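Local coordinates for GGDEF and EAL domain-containing protein (Vibrio cholerae O1 str. 2010EL-1786, PDB 6PWK) that acts as a LapD-type receptor for the second messenger c-di-GMP, probably controlling large adhesins and biofilm formation, at residues 301-305 and 352-356; 252-256 and 269-273; 203-209 and 408-414. All coordinates share one frame; numbering follows the deposited sequence.

Contact 1. Residues 301-305 and 352-356; sequences LHFEI and KYVKL. With MG (magnesium ion), chain E.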
loop_
_atom_site.group_PDB
_atom_site.type_symbol
_atom_site.label_atom_id
_atom_site.label_comp_id
_atom_site.label_asym_id
_atom_site.label_seq_id
_atom_site.Cartn_x
_atom_site.Cartn_y
_atom_site.Cartn_z
ATOM N N LEU A 301 4.922 -4.075 -30.224
ATOM C CA LEU A 301 4.774 -3.279 -29.011
ATOM C C LEU A 301 5.951 -3.541 -28.084
ATOM O O LEU A 301 6.162 -4.677 -27.648
ATOM C CB LEU A 301 3.457 -3.594 -28.299
ATOM C CG LEU A 301 2.171 -3.045 -28.917
ATOM C CD1 LEU A 301 0.957 -3.568 -28.169
ATOM C CD2 LEU A 301 2.182 -1.528 -28.915
ATOM N N HIS A 302 6.709 -2.490 -27.786
ATOM C CA HIS A 302 7.761 -2.521 -26.777
ATOM C C HIS A 302 7.310 -1.668 -25.601
ATOM O O HIS A 302 6.976 -0.492 -25.776
ATOM C CB HIS A 302 9.087 -2.004 -27.337
ATOM C CG HIS A 302 9.710 -2.903 -28.358
ATOM N ND1 HIS A 302 10.938 -2.643 -28.927
ATOM C CD2 HIS A 302 9.278 -4.061 -28.912
ATOM C CE1 HIS A 302 11.235 -3.601 -29.787
ATOM N NE2 HIS A 302 10.244 -4.474 -29.797
ATOM N N PHE A 303 7.291 -2.255 -24.409
ATOM C CA PHE A 303 6.887 -1.545 -23.202
ATOM C C PHE A 303 8.131 -1.052 -22.473
ATOM O O PHE A 303 8.945 -1.857 -22.010
ATOM C CB PHE A 303 6.035 -2.438 -22.302
ATOM C CG PHE A 303 4.656 -2.692 -22.842
ATOM C CD1 PHE A 303 3.645 -1.764 -22.659
ATOM C CD2 PHE A 303 4.374 -3.853 -23.544
ATOM C CE1 PHE A 303 2.378 -1.990 -23.161
ATOM C CE2 PHE A 303 3.107 -4.085 -24.047
ATOM C CZ PHE A 303 2.108 -3.153 -23.856
ATOM N N GLU A 304 8.276 0.267 -22.378
ATOM C CA GLU A 304 9.445 0.880 -21.759
ATOM C C GLU A 304 9.174 1.044 -20.268
ATOM O O GLU A 304 8.324 1.844 -19.866
ATOM C CB GLU A 304 9.766 2.217 -22.422
ATOM C CG GLU A 304 11.242 2.573 -22.389
ATOM C CD GLU A 304 11.673 3.392 -23.592
ATOM O OE1 GLU A 304 11.702 4.636 -23.492
ATOM O OE2 GLU A 304 11.978 2.789 -24.643
ATOM N N ILE A 305 9.897 0.290 -19.454
ATOM C CA ILE A 305 9.692 0.238 -18.008
ATOM C C ILE A 305 10.853 0.960 -17.335
ATOM O O ILE A 305 12.013 0.661 -17.643
ATOM C CB ILE A 305 9.588 -1.212 -17.503
ATOM C CG1 ILE A 305 8.431 -1.931 -18.202
ATOM C CG2 ILE A 305 9.412 -1.241 -16.000
ATOM C CD1 ILE A 305 8.348 -3.405 -17.886
ATOM N N LYS A 352 14.531 -6.960 -23.496
ATOM C CA LYS A 352 14.863 -6.952 -24.917
ATOM C C LYS A 352 15.907 -5.888 -25.231
ATOM O O LYS A 352 16.778 -6.096 -26.084
ATOM C CB LYS A 352 13.602 -6.728 -25.754
ATOM C CG LYS A 352 13.827 -6.805 -27.257
ATOM C CD LYS A 352 12.525 -6.614 -28.021
ATOM C CE LYS A 352 12.698 -6.935 -29.496
ATOM N NZ LYS A 352 11.406 -6.880 -30.234
ATOM N N TYR A 353 15.838 -4.749 -24.549
ATOM C CA TYR A 353 16.789 -3.670 -24.762
ATOM C C TYR A 353 16.999 -2.923 -23.454
ATOM O O TYR A 353 16.265 -3.108 -22.481
ATOM C CB TYR A 353 16.316 -2.709 -25.857
ATOM C CG TYR A 353 15.041 -1.970 -25.517
ATOM C CD1 TYR A 353 15.078 -0.743 -24.868
ATOM C CD2 TYR A 353 13.802 -2.498 -25.852
ATOM C CE1 TYR A 353 13.914 -0.063 -24.556
ATOM C CE2 TYR A 353 12.633 -1.825 -25.546
ATOM C CZ TYR A 353 12.695 -0.608 -24.899
ATOM O OH TYR A 353 11.535 0.065 -24.593
ATOM N N VAL A 354 18.016 -2.068 -23.448
ATOM C CA VAL A 354 18.261 -1.138 -22.354
ATOM C C VAL A 354 18.510 0.235 -22.962
ATOM O O VAL A 354 19.414 0.400 -23.790
ATOM C CB VAL A 354 19.442 -1.573 -21.465
ATOM C CG1 VAL A 354 19.039 -2.753 -20.595
ATOM C CG2 VAL A 354 20.658 -1.939 -22.308
ATOM N N LYS A 355 17.689 1.209 -22.582
ATOM C CA LYS A 355 17.860 2.590 -23.013
ATOM C C LYS A 355 18.617 3.333 -21.919
ATOM O O LYS A 355 18.127 3.444 -20.792
ATOM C CB LYS A 355 16.511 3.248 -23.299
ATOM C CG LYS A 355 16.605 4.519 -24.127
ATOM C CD LYS A 355 15.249 4.905 -24.702
ATOM C CE LYS A 355 14.708 3.817 -25.617
ATOM N NZ LYS A 355 13.429 4.216 -26.268
ATOM N N LEU A 356 19.810 3.819 -22.251
ATOM C CA LEU A 356 20.692 4.404 -21.251
ATOM C C LEU A 356 20.048 5.611 -20.580
ATOM O O LEU A 356 19.215 6.308 -21.165
ATOM C CB LEU A 356 22.017 4.820 -21.889
ATOM C CG LEU A 356 22.978 3.700 -22.287
ATOM C CD1 LEU A 356 24.124 4.258 -23.115
ATOM C CD2 LEU A 356 23.503 2.997 -21.050
HETATM MG MG MG E . 11.440 6.353 -22.208
#
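Tyr353, Glu304 and His302 carry the meeting of strands 301-305 and 353-356, which are not paired with each other: strand 330-336 runs between them, and only side chains bridge the gap. The phenol of Tyr353 reaches the carboxylate of Glu304 at about a right angle, its ring and the carboxylate plane 75° apart. Tyr353 OH donates to Glu304 OE2 over 2.8 Å and meets the anti lone pair of that oxygen. On the syn side of the same oxygen, Lys355 NZ arrives at 2.6 Å from Glu304 OE2 and forms a salt bridge, its chain bent at chi3 (-61°) to bring the ammonium round. Two donors therefore grip OE2 and fix the rotation of the carboxylate, leaving Glu304 OE1 to bind the magnesium ion at 2.2 Å. An acid suits this place because one oxygen can serve the metal while the other is held by the protein.

His302 lies beside Tyr353; the two rings lie roughly side by side, centroids 5.8 Å apart, with little stacking between them. At the far end of the imidazole, the extended chain of Lys352 crosses it, and Lys352 NZ donates to His302 NE2 at 2.7 Å from a position tilted 32° out of the ring plane. His216 takes up His302 ND1 and also bonds Lys355, while Glu218 gives that lysine a second acidic partner. Glu218, Asn272 and Asp334 join Glu304 round the magnesium. Such a cluster of charged and aromatic side chains pointing inward from parallel strands is characteristic of the metal site of the EAL domain, a modified TIM barrel.

Contact 2. Residues 252-256 and 269-273; sequences VIERV and LAINI. With MG (magnesium ion), chain E; C2E (9,9'-[(2R,3R,3aS,5S,7aR,9R,10R,10aS,12S,14aR)-3,5,10,12-tetrahydroxy-5,12-dioxidooctahydro-2H,7H-difuro[3,2-d:3',2'-j][1,3,7,9,2,8]tetraoxadiphosphacyclododecine-2,9-diyl]bis(2-amino-1,9-dihydro-6H-purin-6-one)), chain C.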
loop_
_atom_site.group_PDB
_atom_site.type_symbol
_atom_site.label_atom_id
_atom_site.label_comp_id
_atom_site.label_asym_id
_atom_site.label_seq_id
_atom_site.Cartn_x
_atom_site.Cartn_y
_atom_site.Cartn_z
ATOM N N VAL A 252 -3.122 5.720 -23.483
ATOM C CA VAL A 252 -2.037 5.786 -24.457
ATOM C C VAL A 252 -1.883 4.453 -25.179
ATOM O O VAL A 252 -1.721 4.410 -26.404
ATOM C CB VAL A 252 -0.728 6.212 -23.767
ATOM C CG1 VAL A 252 0.445 6.098 -24.731
ATOM C CG2 VAL A 252 -0.852 7.631 -23.227
ATOM N N ILE A 253 -1.942 3.345 -24.434
ATOM C CA ILE A 253 -1.799 2.025 -25.048
ATOM C C ILE A 253 -2.932 1.768 -26.031
ATOM O O ILE A 253 -2.716 1.227 -27.123
ATOM C CB ILE A 253 -1.728 0.935 -23.963
ATOM C CG1 ILE A 253 -0.443 1.074 -23.149
ATOM C CG2 ILE A 253 -1.808 -0.449 -24.588
ATOM C CD1 ILE A 253 -0.384 0.158 -21.948
ATOM N N GLU A 254 -4.157 2.156 -25.667
ATOM C CA GLU A 254 -5.283 1.998 -26.582
ATOM C C GLU A 254 -5.070 2.803 -27.857
ATOM O O GLU A 254 -5.256 2.289 -28.965
ATOM C CB GLU A 254 -6.584 2.412 -25.891
ATOM C CG GLU A 254 -7.108 1.393 -24.893
ATOM C CD GLU A 254 -8.328 1.891 -24.142
ATOM O OE1 GLU A 254 -8.583 3.113 -24.162
ATOM O OE2 GLU A 254 -9.030 1.059 -23.531
ATOM N N ARG A 255 -4.661 4.068 -27.719
ATOM C CA ARG A 255 -4.462 4.917 -28.890
ATOM C C ARG A 255 -3.333 4.396 -29.771
ATOM O O ARG A 255 -3.423 4.446 -31.003
ATOM C CB ARG A 255 -4.182 6.356 -28.454
ATOM C CG ARG A 255 -5.340 7.011 -27.716
ATOM C CD ARG A 255 -6.419 7.493 -28.673
ATOM N NE ARG A 255 -6.142 8.836 -29.178
ATOM C CZ ARG A 255 -5.571 9.096 -30.349
ATOM N NH1 ARG A 255 -5.214 8.103 -31.153
ATOM N NH2 ARG A 255 -5.360 10.351 -30.719
ATOM N N VAL A 256 -2.263 3.886 -29.158
ATOM C CA VAL A 256 -1.150 3.345 -29.935
ATOM C C VAL A 256 -1.578 2.091 -30.688
ATOM O O VAL A 256 -1.236 1.910 -31.863
ATOM C CB VAL A 256 0.057 3.075 -29.018
ATOM C CG1 VAL A 256 1.099 2.239 -29.741
ATOM C CG2 VAL A 256 0.664 4.387 -28.543
ATOM N N LEU A 269 6.742 0.014 -31.767
ATOM C CA LEU A 269 6.529 1.254 -31.034
ATOM C C LEU A 269 6.835 1.028 -29.560
ATOM O O LEU A 269 6.385 0.038 -28.972
ATOM C CB LEU A 269 5.095 1.757 -31.211
ATOM C CG LEU A 269 4.703 2.162 -32.630
ATOM C CD1 LEU A 269 3.276 2.678 -32.650
ATOM C CD2 LEU A 269 5.666 3.209 -33.170
ATOM N N ALA A 270 7.596 1.945 -28.970
ATOM C CA ALA A 270 7.981 1.867 -27.568
ATOM C C ALA A 270 7.053 2.755 -26.748
ATOM O O ALA A 270 7.043 3.978 -26.924
ATOM C CB ALA A 270 9.438 2.284 -27.377
ATOM N N ILE A 271 6.282 2.140 -25.855
ATOM C CA ILE A 271 5.323 2.848 -25.012
ATOM C C ILE A 271 5.909 2.970 -23.613
ATOM O O ILE A 271 6.277 1.964 -22.995
ATOM C CB ILE A 271 3.968 2.126 -24.973
ATOM C CG1 ILE A 271 3.429 1.912 -26.388
ATOM C CG2 ILE A 271 2.973 2.914 -24.136
ATOM C CD1 ILE A 271 2.105 1.182 -26.418
ATOM N N ASN A 272 5.989 4.201 -23.109
ATOM C CA ASN A 272 6.434 4.418 -21.738
ATOM C C ASN A 272 5.339 4.021 -20.754
ATOM O O ASN A 272 4.153 4.278 -20.978
ATOM C CB ASN A 272 6.817 5.883 -21.520
ATOM C CG ASN A 272 8.040 6.294 -22.315
ATOM O OD1 ASN A 272 9.171 5.969 -21.950
ATOM N ND2 ASN A 272 7.821 7.026 -23.401
ATOM N N ILE A 273 5.747 3.390 -19.655
ATOM C CA ILE A 273 4.837 2.977 -18.593
ATOM C C ILE A 273 5.335 3.571 -17.284
ATOM O O ILE A 273 6.515 3.432 -16.945
ATOM C CB ILE A 273 4.739 1.442 -18.483
ATOM C CG1 ILE A 273 4.358 0.824 -19.831
ATOM C CG2 ILE A 273 3.733 1.049 -17.411
ATOM C CD1 ILE A 273 2.981 1.216 -20.323
HETATM MG MG MG E . 11.440 6.353 -22.208
HETATM P P1 C2E C . 11.664 9.842 -21.406
HETATM O O2P C2E C . 11.456 8.352 -21.428
HETATM O O1P C2E C . 13.115 10.027 -21.061
HETATM O "O5'" C2E C . 11.504 10.502 -22.896
HETATM C "C5'" C2E C . 12.538 11.294 -23.376
HETATM C "C4'" C2E C . 12.146 12.767 -23.077
HETATM O "O4'" C2E C . 13.116 13.570 -23.402
HETATM C "C3'" C2E C . 10.982 13.221 -23.977
HETATM O "O3'" C2E C . 10.509 14.365 -23.451
HETATM C "C2'" C2E C . 11.740 13.563 -25.269
HETATM O "O2'" C2E C . 10.892 14.416 -26.149
HETATM C "C1'" C2E C . 12.680 14.312 -24.766
HETATM N N9 C2E C . 13.921 14.520 -25.467
HETATM C C8 C2E C . 13.824 13.524 -26.382
HETATM N N7 C2E C . 14.953 13.577 -27.136
HETATM C C5 C2E C . 15.719 14.566 -26.689
HETATM C C6 C2E C . 17.094 15.126 -27.096
HETATM O O6 C2E C . 17.711 14.670 -27.999
HETATM N N1 C2E C . 17.651 16.232 -26.378
HETATM C C2 C2E C . 16.956 16.836 -25.271
HETATM N N2 C2E C . 17.477 17.963 -24.503
HETATM N N3 C2E C . 15.663 16.279 -24.911
HETATM C C4 C2E C . 15.073 15.135 -25.651
HETATM P P11 C2E C . 8.865 14.339 -23.230
HETATM O O21 C2E C . 7.988 14.309 -24.454
HETATM O O11 C2E C . 8.518 15.625 -22.524
HETATM O O5A C2E C . 8.696 13.085 -22.170
HETATM C C5A C2E C . 9.130 13.415 -20.879
HETATM C C4A C2E C . 8.854 12.299 -19.955
HETATM O O4A C2E C . 7.563 12.171 -19.798
HETATM C C3A C2E C . 9.419 10.848 -20.598
HETATM O O3A C2E C . 10.849 10.623 -20.192
HETATM C C2A C2E C . 8.702 9.974 -20.127
HETATM O O2A C2E C . 9.273 9.479 -18.823
HETATM C C1A C2E C . 7.262 10.692 -19.897
HETATM N N91 C2E C . 6.453 10.431 -20.897
HETATM C C81 C2E C . 6.381 10.996 -22.112
HETATM N N71 C2E C . 5.382 10.369 -22.761
HETATM C C51 C2E C . 4.864 9.446 -21.956
HETATM C C61 C2E C . 3.730 8.444 -22.141
HETATM O O61 C2E C . 3.156 8.427 -23.171
HETATM N N11 C2E C . 3.367 7.543 -21.091
HETATM C C21 C2E C . 4.074 7.575 -19.841
HETATM N N21 C2E C . 3.701 6.656 -18.776
HETATM N N31 C2E C . 5.163 8.539 -19.676
HETATM C C41 C2E C . 5.534 9.477 -20.777
#
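Ile253 and Ile271 have their CA atoms 7.2 Å apart where helix segment 252-256 runs almost antiparallel to strand 269-272, at 165°, with the two axes 9.7 Å from each other. Ile271 is the centre of the contact, and its two branches lean mainly on different partners. With CG1 placed anti to the carbonyl carbon (chi1 -55°), the long branch brings Ile271 CD1 tip to tip against Val256 CG1, 3.6 Å away. On the short branch, Ile271 CG2 meets Ile253 CG1 at 4.0 Å, the two side chains crossing at about a right angle, and also touches Val252.

This is the helix-on-strand packing of a beta-alpha-beta crossover: helix 245-261 lies in the connection from strand 214-225 to its parallel neighbour 269-272 in the EAL barrel. Branched aliphatic residues suit the outer side of the strand because they fill the layer between sheet and helix without needing polar partners. On either side of Ile271 the layer continues: the side chains of Leu269 and Val256 pass each other in opposite directions, Leu269 CD1 3.7 Å from Val256 CG1, and Ile273 CD1 meets Ile253 CD1 at 3.9 Å. The other side of the strand serves the barrel interior, where small Ala270 lies against Glu304, and Asn272 belongs to the magnesium site and borders a guanine of c-di-GMP. Val252 also reaches this ligand, its CG1 lying 3.9 Å from the base oxygen O61.

Contact 3. Residues 203-209 and 408-414; sequences RYQAANS and VFQGFIV. With C2E (9,9'-[(2R,3R,3aS,5S,7aR,9R,10R,10aS,12S,14aR)-3,5,10,12-tetrahydroxy-5,12-dioxidooctahydro-2H,7H-difuro[3,2-d:3',2'-j][1,3,7,9,2,8]tetraoxadiphosphacyclododecine-2,9-diyl]bis(2-amino-1,9-dihydro-6H-purin-6-one)), chain C.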
loop_
_atom_site.group_PDB
_atom_site.type_symbol
_atom_site.label_atom_id
_atom_site.label_comp_id
_atom_site.label_asym_id
_atom_site.label_seq_id
_atom_site.Cartn_x
_atom_site.Cartn_y
_atom_site.Cartn_z
ATOM N N ARG A 203 4.052 12.066 -30.486
ATOM C CA ARG A 203 5.291 12.198 -31.234
ATOM C C ARG A 203 6.002 10.852 -31.267
ATOM O O ARG A 203 5.951 10.088 -30.300
ATOM C CB ARG A 203 6.202 13.265 -30.613
ATOM C CG ARG A 203 5.650 14.678 -30.705
ATOM C CD ARG A 203 6.357 15.631 -29.750
ATOM N NE ARG A 203 7.794 15.384 -29.664
ATOM C CZ ARG A 203 8.438 15.119 -28.532
ATOM N NH1 ARG A 203 7.775 15.078 -27.382
ATOM N NH2 ARG A 203 9.747 14.908 -28.547
ATOM N N TYR A 204 6.659 10.562 -32.388
ATOM C CA TYR A 204 7.352 9.292 -32.590
ATOM C C TYR A 204 8.817 9.585 -32.890
ATOM O O TYR A 204 9.140 10.129 -33.952
ATOM C CB TYR A 204 6.714 8.489 -33.724
ATOM C CG TYR A 204 5.232 8.221 -33.553
ATOM C CD1 TYR A 204 4.286 9.157 -33.953
ATOM C CD2 TYR A 204 4.778 7.029 -33.004
ATOM C CE1 TYR A 204 2.932 8.917 -33.803
ATOM C CE2 TYR A 204 3.425 6.779 -32.851
ATOM C CZ TYR A 204 2.508 7.727 -33.252
ATOM O OH TYR A 204 1.162 7.482 -33.101
ATOM N N GLN A 205 9.701 9.220 -31.965
ATOM C CA GLN A 205 11.138 9.414 -32.124
ATOM C C GLN A 205 11.788 8.064 -32.394
ATOM O O GLN A 205 11.663 7.137 -31.586
ATOM C CB GLN A 205 11.750 10.068 -30.886
ATOM C CG GLN A 205 13.176 10.553 -31.096
ATOM C CD GLN A 205 13.773 11.178 -29.854
ATOM O OE1 GLN A 205 13.671 10.630 -28.756
ATOM N NE2 GLN A 205 14.400 12.337 -30.019
ATOM N N ALA A 206 12.485 7.959 -33.520
ATOM C CA ALA A 206 13.056 6.690 -33.943
ATOM C C ALA A 206 14.400 6.438 -33.272
ATOM O O ALA A 206 15.244 7.334 -33.176
ATOM C CB ALA A 206 13.219 6.660 -35.462
ATOM N N ALA A 207 14.588 5.207 -32.802
ATOM C CA ALA A 207 15.869 4.740 -32.285
ATOM C C ALA A 207 16.551 3.950 -33.396
ATOM O O ALA A 207 16.121 2.841 -33.730
ATOM C CB ALA A 207 15.676 3.887 -31.033
ATOM N N ASN A 208 17.608 4.521 -33.968
ATOM C CA ASN A 208 18.249 3.974 -35.154
ATOM C C ASN A 208 19.659 3.495 -34.841
ATOM O O ASN A 208 20.352 4.057 -33.987
ATOM C CB ASN A 208 18.309 5.010 -36.285
ATOM C CG ASN A 208 16.936 5.423 -36.773
ATOM O OD1 ASN A 208 15.961 4.688 -36.615
ATOM N ND2 ASN A 208 16.852 6.601 -37.375
ATOM N N SER A 209 20.074 2.450 -35.552
ATOM C CA SER A 209 21.443 1.969 -35.489
ATOM C C SER A 209 22.339 2.854 -36.353
ATOM O O SER A 209 21.877 3.771 -37.038
ATOM C CB SER A 209 21.511 0.510 -35.945
ATOM O OG SER A 209 21.198 0.395 -37.323
ATOM N N VAL A 408 22.333 1.269 -30.957
ATOM C CA VAL A 408 21.385 2.190 -31.569
ATOM C C VAL A 408 21.329 3.469 -30.741
ATOM O O VAL A 408 21.622 3.472 -29.540
ATOM C CB VAL A 408 19.979 1.552 -31.727
ATOM C CG1 VAL A 408 20.022 0.071 -31.391
ATOM C CG2 VAL A 408 18.936 2.260 -30.888
ATOM N N PHE A 409 20.964 4.569 -31.402
ATOM C CA PHE A 409 20.967 5.893 -30.797
ATOM C C PHE A 409 19.619 6.565 -31.010
ATOM O O PHE A 409 18.906 6.277 -31.975
ATOM C CB PHE A 409 22.086 6.768 -31.382
ATOM C CG PHE A 409 23.445 6.129 -31.333
ATOM C CD1 PHE A 409 23.841 5.233 -32.313
ATOM C CD2 PHE A 409 24.327 6.426 -30.307
ATOM C CE1 PHE A 409 25.089 4.641 -32.268
ATOM C CE2 PHE A 409 25.577 5.840 -30.259
ATOM C CZ PHE A 409 25.957 4.946 -31.239
ATOM N N GLN A 410 19.281 7.475 -30.098
ATOM C CA GLN A 410 18.016 8.192 -30.138
ATOM C C GLN A 410 18.238 9.614 -29.648
ATOM O O GLN A 410 19.023 9.842 -28.725
ATOM C CB GLN A 410 16.951 7.487 -29.280
ATOM C CG GLN A 410 15.549 8.064 -29.407
ATOM C CD GLN A 410 14.530 7.326 -28.555
ATOM O OE1 GLN A 410 14.812 6.254 -28.018
ATOM N NE2 GLN A 410 13.340 7.901 -28.426
ATOM N N GLY A 411 17.558 10.562 -30.267
ATOM C CA GLY A 411 17.681 11.950 -29.868
ATOM C C GLY A 411 17.470 12.876 -31.049
ATOM O O GLY A 411 17.170 12.452 -32.162
ATOM N N PHE A 412 17.647 14.171 -30.772
ATOM C CA PHE A 412 17.394 15.193 -31.782
ATOM C C PHE A 412 18.445 15.178 -32.885
ATOM O O PHE A 412 18.154 15.576 -34.019
ATOM C CB PHE A 412 17.328 16.573 -31.126
ATOM C CG PHE A 412 16.150 16.752 -30.208
ATOM C CD1 PHE A 412 14.980 16.036 -30.409
ATOM C CD2 PHE A 412 16.210 17.636 -29.142
ATOM C CE1 PHE A 412 13.896 16.198 -29.566
ATOM C CE2 PHE A 412 15.128 17.802 -28.296
ATOM C CZ PHE A 412 13.970 17.082 -28.509
ATOM N N ILE A 413 19.664 14.725 -32.582
ATOM C CA ILE A 413 20.700 14.682 -33.608
ATOM C C ILE A 413 20.482 13.534 -34.586
ATOM O O ILE A 413 20.940 13.612 -35.733
ATOM C CB ILE A 413 22.102 14.590 -32.982
ATOM C CG1 ILE A 413 23.158 15.035 -33.997
ATOM C CG2 ILE A 413 22.380 13.182 -32.469
ATOM C CD1 ILE A 413 24.503 14.386 -33.816
ATOM N N VAL A 414 19.787 12.470 -34.172
ATOM C CA VAL A 414 19.407 11.409 -35.100
ATOM C C VAL A 414 18.114 11.746 -35.827
ATOM O O VAL A 414 17.742 11.036 -36.777
ATOM C CB VAL A 414 19.314 10.061 -34.351
ATOM C CG1 VAL A 414 19.996 10.162 -32.993
ATOM C CG2 VAL A 414 17.871 9.598 -34.182
HETATM P P1 C2E C . 11.664 9.842 -21.406
HETATM O O2P C2E C . 11.456 8.352 -21.428
HETATM O O1P C2E C . 13.115 10.027 -21.061
HETATM O "O5'" C2E C . 11.504 10.502 -22.896
HETATM C "C5'" C2E C . 12.538 11.294 -23.376
HETATM C "C4'" C2E C . 12.146 12.767 -23.077
HETATM O "O4'" C2E C . 13.116 13.570 -23.402
HETATM C "C3'" C2E C . 10.982 13.221 -23.977
HETATM O "O3'" C2E C . 10.509 14.365 -23.451
HETATM C "C2'" C2E C . 11.740 13.563 -25.269
HETATM O "O2'" C2E C . 10.892 14.416 -26.149
HETATM C "C1'" C2E C . 12.680 14.312 -24.766
HETATM N N9 C2E C . 13.921 14.520 -25.467
HETATM C C8 C2E C . 13.824 13.524 -26.382
HETATM N N7 C2E C . 14.953 13.577 -27.136
HETATM C C5 C2E C . 15.719 14.566 -26.689
HETATM C C6 C2E C . 17.094 15.126 -27.096
HETATM O O6 C2E C . 17.711 14.670 -27.999
HETATM N N1 C2E C . 17.651 16.232 -26.378
HETATM C C2 C2E C . 16.956 16.836 -25.271
HETATM N N2 C2E C . 17.477 17.963 -24.503
HETATM N N3 C2E C . 15.663 16.279 -24.911
HETATM C C4 C2E C . 15.073 15.135 -25.651
HETATM P P11 C2E C . 8.865 14.339 -23.230
HETATM O O21 C2E C . 7.988 14.309 -24.454
HETATM O O11 C2E C . 8.518 15.625 -22.524
HETATM O O5A C2E C . 8.696 13.085 -22.170
HETATM C C5A C2E C . 9.130 13.415 -20.879
HETATM C C4A C2E C . 8.854 12.299 -19.955
HETATM O O4A C2E C . 7.563 12.171 -19.798
HETATM C C3A C2E C . 9.419 10.848 -20.598
HETATM O O3A C2E C . 10.849 10.623 -20.192
HETATM C C2A C2E C . 8.702 9.974 -20.127
HETATM O O2A C2E C . 9.273 9.479 -18.823
HETATM C C1A C2E C . 7.262 10.692 -19.897
HETATM N N91 C2E C . 6.453 10.431 -20.897
HETATM C C81 C2E C . 6.381 10.996 -22.112
HETATM N N71 C2E C . 5.382 10.369 -22.761
HETATM C C51 C2E C . 4.864 9.446 -21.956
HETATM C C61 C2E C . 3.730 8.444 -22.141
HETATM O O61 C2E C . 3.156 8.427 -23.171
HETATM N N11 C2E C . 3.367 7.543 -21.091
HETATM C C21 C2E C . 4.074 7.575 -19.841
HETATM N N21 C2E C . 3.701 6.656 -18.776
HETATM N N31 C2E C . 5.163 8.539 -19.676
HETATM C C41 C2E C . 5.534 9.477 -20.777
#
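Gln205 and Gln410 meet through their side chains, while Asn208 and Phe409 pair through their backbones; together they form the tight part of this contact. Asn208 and Phe409 are an antiparallel hydrogen-bonded pair, with Phe409 N donating to Asn208 O at 2.7 Å and Asn208 N to Phe409 O at 3.0 Å. Beside them, Ala207 CB packs on Val408 CG2 at 3.6 Å, its small methyl leaving room for the valine, while Ala207 CA makes a CA-H...O contact with Phe409 O. The two glutamine amides stand 85° apart, and Gln410 NE2 donates to Gln205 OE1 over 2.8 Å. Both chains are extended, each CG anti to the backbone N (chi1 -168° in Gln205), which carries the amides across the gap. A glutamine suits position 205 because its amide works in both directions: Gln205 OE1 accepts from the protein while Gln205 NE2 donates to N7 of a guanine of c-di-GMP, 3.2 Å away. On this buried ligand side Gly411, at phi 150°, has a conformation in which a CB would strike the preceding carbonyl oxygen and crowd the guanine O6; Phe412 N donates to that O6 at 2.8 Å.

Towards solvent, the exposed Phe412 ring lies with one face over the base, and its edge faces partly exposed Arg203, whose NH2 donates in the guanidinium plane to the ribose O2' at 2.7 Å. Val414, partly exposed, sets CG2 against Ala206 O.

Strand 200-209 is flanked on one edge by antiparallel strand 214-225 and on the other by 408-409, which runs parallel to strand 386-389 on its far side. Here the first strand and the short, weakly bonded last one close the EAL barrel, with helix 395-402 packed against Phe409 and Ile413.

In the fold
Within the EAL domain, the chain lays down strand 200-209 first, and its partner 408-414 follows almost two hundred residues later. Contact 3 thus closes the longest loop, and the other two contacts fall within it, one after the other without crossing. Contact 2 closes first, over a short connection, and fastens helix 245-261 to the outside of strand 269-272. Contact 1 follows, spanning the barrel interior from strand 301-305 to 353-356. Backbone pairing of strands 269-272 and 301-305 joins contacts 2 and 1, and a bond from Lys355 to Gln410 joins contacts 1 and 3. Contacts 1 and 2 share the magnesium, contacts 2 and 3 the c-di-GMP.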